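Long-range contacts in fiber protein (Snake adenovirus 1, PDB 4UMI), which probably forms the trimeric spikes at the capsid vertices and attaches the virion to its host receptor through its head domain: residues Lys102-Ile107 with Ala123-Leu128; Thr132-Phe137 with Ser202-Glu207. All coordinates share one frame; numbering follows the deposited sequence.

Contact 1 of 2, residues Lys102-Ile107 with Ala123-Leu128; sequences KTSLDI and AREEEL
With OG of S104 held between its backbone N and carbonyl carbon (chi1 50°) and CG of E125 trans to its own N (chi1 -178°), hydroxyl and carboxylate converge over the strand pair. S104 OG gives a short hydrogen bond of 2.6 Å to E125 OE2, reaching that oxygen on its anti side and out of the carboxylate plane. E127 lies close by as well: its OE2 is 3.1 Å from E125 OE2, and two carboxylate oxygens this close would probably raise the proton affinity of one of them.

The antiparallel ladder is broken here by a classic beta bulge, in which S104 and L105 both face E125 and the S104 CB points toward the partner strand. The carbonyl E125 O receives S104 N at 2.9 Å and, more weakly, L105 N at 3.4 Å. Regular pairing resumes on either side, K102 with E127 and I107 with A123. On the face of L105 and I107, L105 CB meets E125 CB at 3.8 Å, and farther along I107 CG1 packs on A123 CB.

On the other face D106 and R124 run side by side, their carboxylate and guanidinium planes 85° apart. D106 OD2 makes a salt bridge to R124 NE at 3.5 Å, while D106 OD1 bonds Q122 and R124 NH2 bridges to E126 of the second subunit, so this face belongs to the trimer interface.

The pair forms the hairpin of strands 101-112 and 118-128 of the fibre head domain. Helix 154-161 covers L105, I107 and A123 through E155 and F159, and strand 131-140 continues the sheet beyond 123-128.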
ATOM      1  N   LYS A 102      12.697 -13.501   1.793  1.00 16.55           N
ATOM      2  CA  LYS A 102      11.646 -14.470   1.955  1.00 17.40           C
ATOM      3  C   LYS A 102      10.522 -13.853   2.745  1.00 18.37           C
ATOM      4  O   LYS A 102      10.705 -12.848   3.460  1.00 16.99           O
ATOM      5  CB  LYS A 102      12.112 -15.730   2.658  1.00 18.01           C
ATOM      6  CG  LYS A 102      12.442 -15.558   4.119  1.00 18.55           C
ATOM      7  CD  LYS A 102      12.974 -16.864   4.672  1.00 20.49           C
ATOM      8  CE  LYS A 102      13.390 -16.742   6.114  1.00 20.39           C
ATOM      9  NZ  LYS A 102      13.801 -18.058   6.660  1.00 23.96           N
ATOM     10  N   THR A 103       9.344 -14.450   2.636  1.00 18.52           N
ATOM     11  CA  THR A 103       8.213 -14.147   3.515  1.00 17.32           C
ATOM     12  C   THR A 103       8.226 -15.095   4.687  1.00 18.57           C
ATOM     13  O   THR A 103       8.129 -16.307   4.486  1.00 21.99           O
ATOM     14  CB  THR A 103       6.911 -14.275   2.763  1.00 19.68           C
ATOM     15  OG1 THR A 103       6.943 -13.427   1.613  1.00 22.33           O
ATOM     16  CG2 THR A 103       5.735 -13.865   3.626  1.00 19.33           C
ATOM     17  N   SER A 104       8.450 -14.578   5.892  1.00 18.40           N
ATOM     18  CA  SER A 104       8.614 -15.393   7.083  1.00 19.18           C
ATOM     19  C   SER A 104       7.332 -15.522   7.898  1.00 19.65           C
ATOM     20  O   SER A 104       7.231 -16.378   8.762  1.00 20.88           O
ATOM     21  CB  SER A 104       9.736 -14.833   7.938  1.00 19.53           C
ATOM     22  OG  SER A 104       9.533 -13.459   8.133  1.00 21.48           O
ATOM     23  N   LEU A 105       6.322 -14.708   7.594  1.00 18.92           N
ATOM     24  CA  LEU A 105       5.008 -14.780   8.241  1.00 18.45           C
ATOM     25  C   LEU A 105       3.964 -14.218   7.296  1.00 17.57           C
ATOM     26  O   LEU A 105       4.176 -13.184   6.707  1.00 16.74           O
ATOM     27  CB  LEU A 105       4.971 -13.911   9.503  1.00 19.29           C
ATOM     28  CG  LEU A 105       3.674 -13.898  10.307  1.00 20.98           C
ATOM     29  CD1 LEU A 105       3.456 -15.219  11.025  1.00 22.65           C
ATOM     30  CD2 LEU A 105       3.661 -12.747  11.297  1.00 22.72           C
ATOM     31  N   ASP A 106       2.816 -14.885   7.203  1.00 17.65           N
ATOM     32  CA  ASP A 106       1.677 -14.320   6.501  1.00 16.52           C
ATOM     33  C   ASP A 106       0.417 -14.941   7.048  1.00 17.17           C
ATOM     34  O   ASP A 106       0.158 -16.104   6.767  1.00 19.76           O
ATOM     35  CB  ASP A 106       1.815 -14.487   4.978  1.00 18.87           C
ATOM     36  CG  ASP A 106       1.022 -13.463   4.184  1.00 20.98           C
ATOM     37  OD1 ASP A 106       0.414 -12.596   4.805  1.00 23.44           O
ATOM     38  OD2 ASP A 106       1.076 -13.487   2.931  1.00 26.94           O
ATOM     39  N   ILE A 107      -0.307 -14.192   7.894  1.00 16.06           N
ATOM     40  CA  ILE A 107      -1.493 -14.700   8.585  1.00 16.12           C
ATOM     41  C   ILE A 107      -2.631 -13.690   8.440  1.00 16.44           C
ATOM     42  O   ILE A 107      -2.402 -12.516   8.221  1.00 15.31           O
ATOM     43  CB  ILE A 107      -1.226 -14.955  10.105  1.00 18.53           C
ATOM     44  CG1 ILE A 107      -0.827 -13.685  10.871  1.00 19.01           C
ATOM     45  CG2 ILE A 107      -0.191 -16.047  10.308  1.00 19.67           C
ATOM     46  CD1 ILE A 107      -0.710 -13.792  12.385  1.00 21.40           C
ATOM     47  N   ALA A 123      -1.341  -9.959   8.772  1.00 13.03           N
ATOM     48  CA  ALA A 123      -0.027  -9.637   9.295  1.00 13.39           C
ATOM     49  C   ALA A 123       1.025 -10.365   8.464  1.00 13.11           C
ATOM     50  O   ALA A 123       0.984 -11.589   8.347  1.00 14.93           O
ATOM     51  CB  ALA A 123       0.054 -10.017  10.771  1.00 14.79           C
ATOM     52  N   ARG A 124       1.954  -9.612   7.895  1.00 13.63           N
ATOM     53  CA  ARG A 124       2.966 -10.146   7.010  1.00 14.92           C
ATOM     54  C   ARG A 124       4.338  -9.723   7.477  1.00 15.02           C
ATOM     55  O   ARG A 124       4.519  -8.591   7.891  1.00 16.66           O
ATOM     56  CB  ARG A 124       2.678  -9.771   5.557  1.00 16.71           C
ATOM     57  CG  ARG A 124       3.579 -10.376   4.525  1.00 20.55           C
ATOM     58  CD  ARG A 124       3.296  -9.675   3.194  1.00 27.61           C
ATOM     59  NE  ARG A 124       2.094 -10.133   2.537  1.00 36.91           N
ATOM     60  CZ  ARG A 124       1.570  -9.580   1.439  1.00 41.63           C
ATOM     61  NH1 ARG A 124       2.155  -8.511   0.878  1.00 38.49           N
ATOM     62  NH2 ARG A 124       0.446 -10.082   0.895  1.00 38.80           N
ATOM     63  N   GLU A 125       5.308 -10.641   7.428  1.00 15.60           N
ATOM     64  CA  GLU A 125       6.704 -10.309   7.662  1.00 15.77           C
ATOM     65  C   GLU A 125       7.500 -10.733   6.443  1.00 16.00           C
ATOM     66  O   GLU A 125       7.428 -11.876   5.974  1.00 17.59           O
ATOM     67  CB  GLU A 125       7.246 -10.953   8.936  1.00 17.89           C
ATOM     68  CG  GLU A 125       8.681 -10.548   9.174  1.00 18.70           C
ATOM     69  CD  GLU A 125       9.278 -11.150  10.413  1.00 23.31           C
ATOM     70  OE1 GLU A 125       8.949 -10.717  11.521  1.00 27.90           O
ATOM     71  OE2 GLU A 125      10.113 -12.052  10.285  1.00 31.48           O
ATOM     72  N   GLU A 126       8.301  -9.787   5.938  1.00 15.85           N
ATOM     73  CA  GLU A 126       9.262 -10.053   4.853  1.00 16.85           C
ATOM     74  C   GLU A 126      10.653  -9.841   5.437  1.00 16.46           C
ATOM     75  O   GLU A 126      10.868  -8.902   6.209  1.00 17.99           O
ATOM     76  CB  GLU A 126       9.087  -9.092   3.652  1.00 19.13           C
ATOM     77  CG  GLU A 126      10.013  -9.473   2.506  1.00 28.05           C
ATOM     78  CD  GLU A 126      10.152  -8.486   1.360  1.00 27.99           C
ATOM     79  OE1 GLU A 126       9.409  -7.510   1.253  1.00 31.15           O
ATOM     80  OE2 GLU A 126      11.061  -8.686   0.523  1.00 25.82           O
ATOM     81  N   GLU A 127      11.601 -10.685   5.076  1.00 16.02           N
ATOM     82  CA  GLU A 127      12.983 -10.464   5.400  1.00 16.50           C
ATOM     83  C   GLU A 127      13.709 -10.248   4.101  1.00 17.44           C
ATOM     84  O   GLU A 127      13.519 -11.003   3.150  1.00 17.86           O
ATOM     85  CB  GLU A 127      13.535 -11.647   6.142  1.00 16.30           C
ATOM     86  CG  GLU A 127      12.906 -11.859   7.512  1.00 19.28           C
ATOM     87  CD  GLU A 127      13.250 -13.182   8.128  1.00 22.22           C
ATOM     88  OE1 GLU A 127      14.104 -13.898   7.611  1.00 25.47           O
ATOM     89  OE2 GLU A 127      12.634 -13.518   9.144  1.00 24.73           O
ATOM     90  N   LEU A 128      14.575  -9.247   4.025  1.00 16.12           N
ATOM     91  CA  LEU A 128      15.345  -9.011   2.783  1.00 16.54           C
ATOM     92  C   LEU A 128      16.704  -8.521   3.219  1.00 16.88           C
ATOM     93  O   LEU A 128      16.838  -7.436   3.837  1.00 16.43           O
ATOM     94  CB  LEU A 128      14.672  -8.042   1.809  1.00 21.25           C
ATOM     95  CG  LEU A 128      14.350  -6.621   2.161  1.00 25.26           C
ATOM     96  CD1 LEU A 128      14.104  -5.832   0.863  1.00 26.25           C
ATOM     97  CD2 LEU A 128      13.105  -6.616   3.022  1.00 35.00           C
TER

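Contact 2 of 2, residues Thr132-Phe137 with Ser202-Glu207; sequences TKRTLF and SFYLTE
R134 overlaps the ring of Y204, the two side chains lying alongside each other and pointing the same way. CB of R134 rests 3.8 Å from Y204 CE1, and farther out its CD comes to 3.6 Å from Y204 CZ. NH1 then donates to the phenol oxygen Y204 OH at 2.6 Å, a fairly straight bond (161°) that lies in the guanidinium plane, although that plane is turned 65° from the ring. Y204 CG sits between its backbone N and carbonyl carbon (chi1 69°), which swings the phenol across toward the arginine. T132 CG2 lies over one face of the guanidinium, near its rim, so the group is held both at an edge and over a face.

The opposite face carries K133, T135, F203 and L205. The K133 chain, extended as far as CD, brings that carbon to 3.8 Å from F203 CD1; a bend at chi3 then turns CE and the ammonium, which bonds Q122 of the third subunit. T135 OG1 lies against F203 CB at 3.3 Å, and L205 CD1 packs on K133 CB.

Three hydrogen-bonded pairs, T132-T206, R134-Y204 and L136-S202, hold the antiparallel backbones in unbroken register.

In this antiparallel sheet of the head, strand 198-206 is outermost within the chain, and strand 131-140 joins it to strand 118-128. W168 of strand 168-172 packs on R134, L136 and S202, H163 meets the Y204 ring edge-to-face, and the third subunit covers F203 and L205.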
ATOM      1  N   THR A 132      14.108  -6.386   8.046  1.00 16.05           N
ATOM      2  CA  THR A 132      12.825  -7.019   8.245  1.00 16.10           C
ATOM      3  C   THR A 132      11.750  -5.976   8.076  1.00 15.31           C
ATOM      4  O   THR A 132      11.852  -4.851   8.588  1.00 16.02           O
ATOM      5  CB  THR A 132      12.756  -7.613   9.659  1.00 18.46           C
ATOM      6  OG1 THR A 132      13.831  -8.545   9.825  1.00 21.53           O
ATOM      7  CG2 THR A 132      11.475  -8.326   9.916  1.00 20.29           C
ATOM      8  N   LYS A 133      10.698  -6.322   7.339  1.00 14.37           N
ATOM      9  CA  LYS A 133       9.536  -5.463   7.151  1.00 13.57           C
ATOM     10  C   LYS A 133       8.333  -6.190   7.720  1.00 13.26           C
ATOM     11  O   LYS A 133       8.063  -7.325   7.353  1.00 16.32           O
ATOM     12  CB  LYS A 133       9.269  -5.150   5.674  1.00 14.64           C
ATOM     13  CG  LYS A 133       8.133  -4.140   5.514  1.00 13.91           C
ATOM     14  CD  LYS A 133       7.830  -3.568   4.115  1.00 18.18           C
ATOM     15  CE  LYS A 133       7.511  -4.598   3.102  1.00 17.34           C
ATOM     16  NZ  LYS A 133       7.111  -3.872   1.848  1.00 17.08           N
ATOM     17  N   ARG A 134       7.599  -5.559   8.610  1.00 12.63           N
ATOM     18  CA  ARG A 134       6.357  -6.099   9.157  1.00 12.82           C
ATOM     19  C   ARG A 134       5.219  -5.197   8.730  1.00 12.62           C
ATOM     20  O   ARG A 134       5.262  -3.995   9.011  1.00 13.15           O
ATOM     21  CB  ARG A 134       6.392  -6.243  10.669  1.00 15.11           C
ATOM     22  CG  ARG A 134       7.285  -7.404  11.076  1.00 18.06           C
ATOM     23  CD  ARG A 134       7.585  -7.438  12.539  1.00 28.92           C
ATOM     24  NE  ARG A 134       8.559  -8.505  12.849  1.00 33.22           N
ATOM     25  CZ  ARG A 134       9.561  -8.402  13.726  1.00 38.51           C
ATOM     26  NH1 ARG A 134       9.775  -7.278  14.413  1.00 50.85           N
ATOM     27  NH2 ARG A 134      10.374  -9.430  13.917  1.00 36.81           N
ATOM     28  N   THR A 135       4.245  -5.759   8.041  1.00 12.26           N
ATOM     29  CA  THR A 135       3.098  -5.012   7.521  1.00 11.78           C
ATOM     30  C   THR A 135       1.790  -5.525   8.097  1.00 11.64           C
ATOM     31  O   THR A 135       1.527  -6.729   8.097  1.00 12.72           O
ATOM     32  CB  THR A 135       3.020  -5.105   5.991  1.00 11.99           C
ATOM     33  OG1 THR A 135       4.261  -4.697   5.398  1.00 13.47           O
ATOM     34  CG2 THR A 135       1.913  -4.247   5.424  1.00 13.18           C
ATOM     35  N   LEU A 136       0.983  -4.587   8.585  1.00 12.39           N
ATOM     36  CA  LEU A 136      -0.389  -4.841   8.984  1.00 11.75           C
ATOM     37  C   LEU A 136      -1.335  -4.319   7.885  1.00 11.64           C
ATOM     38  O   LEU A 136      -1.271  -3.132   7.573  1.00 13.04           O
ATOM     39  CB  LEU A 136      -0.696  -4.141  10.296  1.00 12.28           C
ATOM     40  CG  LEU A 136      -2.091  -4.380  10.848  1.00 13.98           C
ATOM     41  CD1 LEU A 136      -2.283  -5.821  11.311  1.00 16.04           C
ATOM     42  CD2 LEU A 136      -2.393  -3.411  11.993  1.00 14.79           C
ATOM     43  N   PHE A 137      -2.190  -5.171   7.358  1.00 11.74           N
ATOM     44  CA  PHE A 137      -3.218  -4.796   6.427  1.00 11.68           C
ATOM     45  C   PHE A 137      -4.546  -4.882   7.171  1.00 12.33           C
ATOM     46  O   PHE A 137      -4.770  -5.797   7.953  1.00 13.15           O
ATOM     47  CB  PHE A 137      -3.257  -5.754   5.230  1.00 12.85           C
ATOM     48  CG  PHE A 137      -2.019  -5.800   4.404  1.00 12.24           C
ATOM     49  CD1 PHE A 137      -0.990  -6.707   4.649  1.00 14.10           C
ATOM     50  CD2 PHE A 137      -1.917  -4.986   3.290  1.00 14.24           C
ATOM     51  CE1 PHE A 137       0.095  -6.738   3.779  1.00 15.28           C
ATOM     52  CE2 PHE A 137      -0.826  -5.021   2.460  1.00 15.47           C
ATOM     53  CZ  PHE A 137       0.192  -5.885   2.708  1.00 16.32           C
ATOM     54  N   SER A 202      -0.070  -0.528   7.246  1.00 11.72           N
ATOM     55  CA  SER A 202       0.931   0.161   8.035  1.00 12.28           C
ATOM     56  C   SER A 202       2.106  -0.778   8.180  1.00 12.04           C
ATOM     57  O   SER A 202       1.876  -1.925   8.544  1.00 13.16           O
ATOM     58  CB  SER A 202       0.335   0.466   9.417  1.00 14.25           C
ATOM     59  OG  SER A 202       1.251   1.079  10.321  1.00 14.97           O
ATOM     60  N   PHE A 203       3.317  -0.310   7.940  1.00 11.18           N
ATOM     61  CA  PHE A 203       4.487  -1.176   8.079  1.00 11.62           C
ATOM     62  C   PHE A 203       5.590  -0.481   8.848  1.00 11.49           C
ATOM     63  O   PHE A 203       5.640   0.737   8.956  1.00 12.49           O
ATOM     64  CB  PHE A 203       4.987  -1.743   6.732  1.00 12.20           C
ATOM     65  CG  PHE A 203       5.481  -0.716   5.748  1.00 12.12           C
ATOM     66  CD1 PHE A 203       6.782  -0.269   5.779  1.00 13.11           C
ATOM     67  CD2 PHE A 203       4.627  -0.191   4.781  1.00 11.89           C
ATOM     68  CE1 PHE A 203       7.234   0.676   4.874  1.00 13.03           C
ATOM     69  CE2 PHE A 203       5.087   0.717   3.878  1.00 13.42           C
ATOM     70  CZ  PHE A 203       6.374   1.156   3.925  1.00 12.71           C
ATOM     71  N   TYR A 204       6.513  -1.285   9.357  1.00 12.74           N
ATOM     72  CA  TYR A 204       7.791  -0.769   9.810  1.00 13.32           C
ATOM     73  C   TYR A 204       8.875  -1.648   9.213  1.00 13.87           C
ATOM     74  O   TYR A 204       8.678  -2.817   8.913  1.00 14.51           O
ATOM     75  CB  TYR A 204       7.979  -0.558  11.288  1.00 16.06           C
ATOM     76  CG  TYR A 204       8.036  -1.811  12.087  1.00 16.69           C
ATOM     77  CD1 TYR A 204       6.887  -2.472  12.526  1.00 17.82           C
ATOM     78  CD2 TYR A 204       9.233  -2.308  12.532  1.00 19.08           C
ATOM     79  CE1 TYR A 204       6.937  -3.609  13.331  1.00 20.55           C
ATOM     80  CE2 TYR A 204       9.290  -3.409  13.352  1.00 23.39           C
ATOM     81  CZ  TYR A 204       8.151  -4.075  13.745  1.00 22.88           C
ATOM     82  OH  TYR A 204       8.201  -5.191  14.585  1.00 27.23           O
ATOM     83  N   LEU A 205      10.007  -1.035   8.981  1.00 15.16           N
ATOM     84  CA  LEU A 205      11.091  -1.654   8.237  1.00 17.52           C
ATOM     85  C   LEU A 205      12.308  -1.299   8.998  1.00 21.72           C
ATOM     86  O   LEU A 205      12.526  -0.093   9.225  1.00 22.00           O
ATOM     87  CB  LEU A 205      11.093  -1.074   6.768  1.00 22.44           C
ATOM     88  CG  LEU A 205      12.185  -1.335   5.759  1.00 19.32           C
ATOM     89  CD1 LEU A 205      12.192  -2.793   5.439  1.00 18.06           C
ATOM     90  CD2 LEU A 205      12.020  -0.489   4.524  1.00 19.84           C
ATOM     91  N   THR A 206      13.069  -2.303   9.442  1.00 21.49           N
ATOM     92  CA  THR A 206      14.194  -2.103  10.307  1.00 23.09           C
ATOM     93  C   THR A 206      15.334  -3.085  10.006  1.00 24.35           C
ATOM     94  O   THR A 206      15.122  -4.181   9.471  1.00 21.32           O
ATOM     95  CB  THR A 206      13.782  -2.283  11.764  1.00 28.98           C
ATOM     96  OG1 THR A 206      14.869  -1.961  12.621  1.00 29.83           O
ATOM     97  CG2 THR A 206      13.347  -3.687  12.050  1.00 29.53           C
ATOM     98  N   GLU A 207      16.553  -2.677  10.358  1.00 24.58           N
ATOM     99  CA  GLU A 207      17.775  -3.471  10.251  1.00 28.11           C
ATOM    100  C   GLU A 207      18.117  -4.150  11.564  1.00 35.16           C
ATOM    101  O   GLU A 207      19.090  -4.901  11.638  1.00 41.83           O
ATOM    102  CB  GLU A 207      18.951  -2.558   9.918  1.00 36.92           C
ATOM    103  CG  GLU A 207      19.335  -2.566   8.481  1.00 40.10           C
ATOM    104  CD  GLU A 207      20.639  -1.856   8.235  1.00 37.73           C
ATOM    105  OE1 GLU A 207      20.770  -0.666   8.609  1.00 37.92           O
ATOM    106  OE2 GLU A 207      21.521  -2.492   7.641  1.00 41.18           O
TER

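Both contacts belong to one four-stranded antiparallel sheet: contact 1 pairs its first two strands, contact 2 its last two, and the neighbouring strands 118-128 and 131-140 join them. Their centres lie about 9 Å apart. E125 connects them directly, its OE1 bridging to R134 NE at 2.6 Å. Contact 1 is partly buried, interrupted by a bulge and rich in carboxylates, with exposed residues toward K102. Contact 2 is more buried and regular, and relies more on aromatic and aliphatic packing. The D106/R124 and K133/F203 faces both turn to other subunits, whereas the L105 and L136 faces meet mainly helix 154-161 and strand 168-172 of the same chain, with some contact to neighbouring subunits.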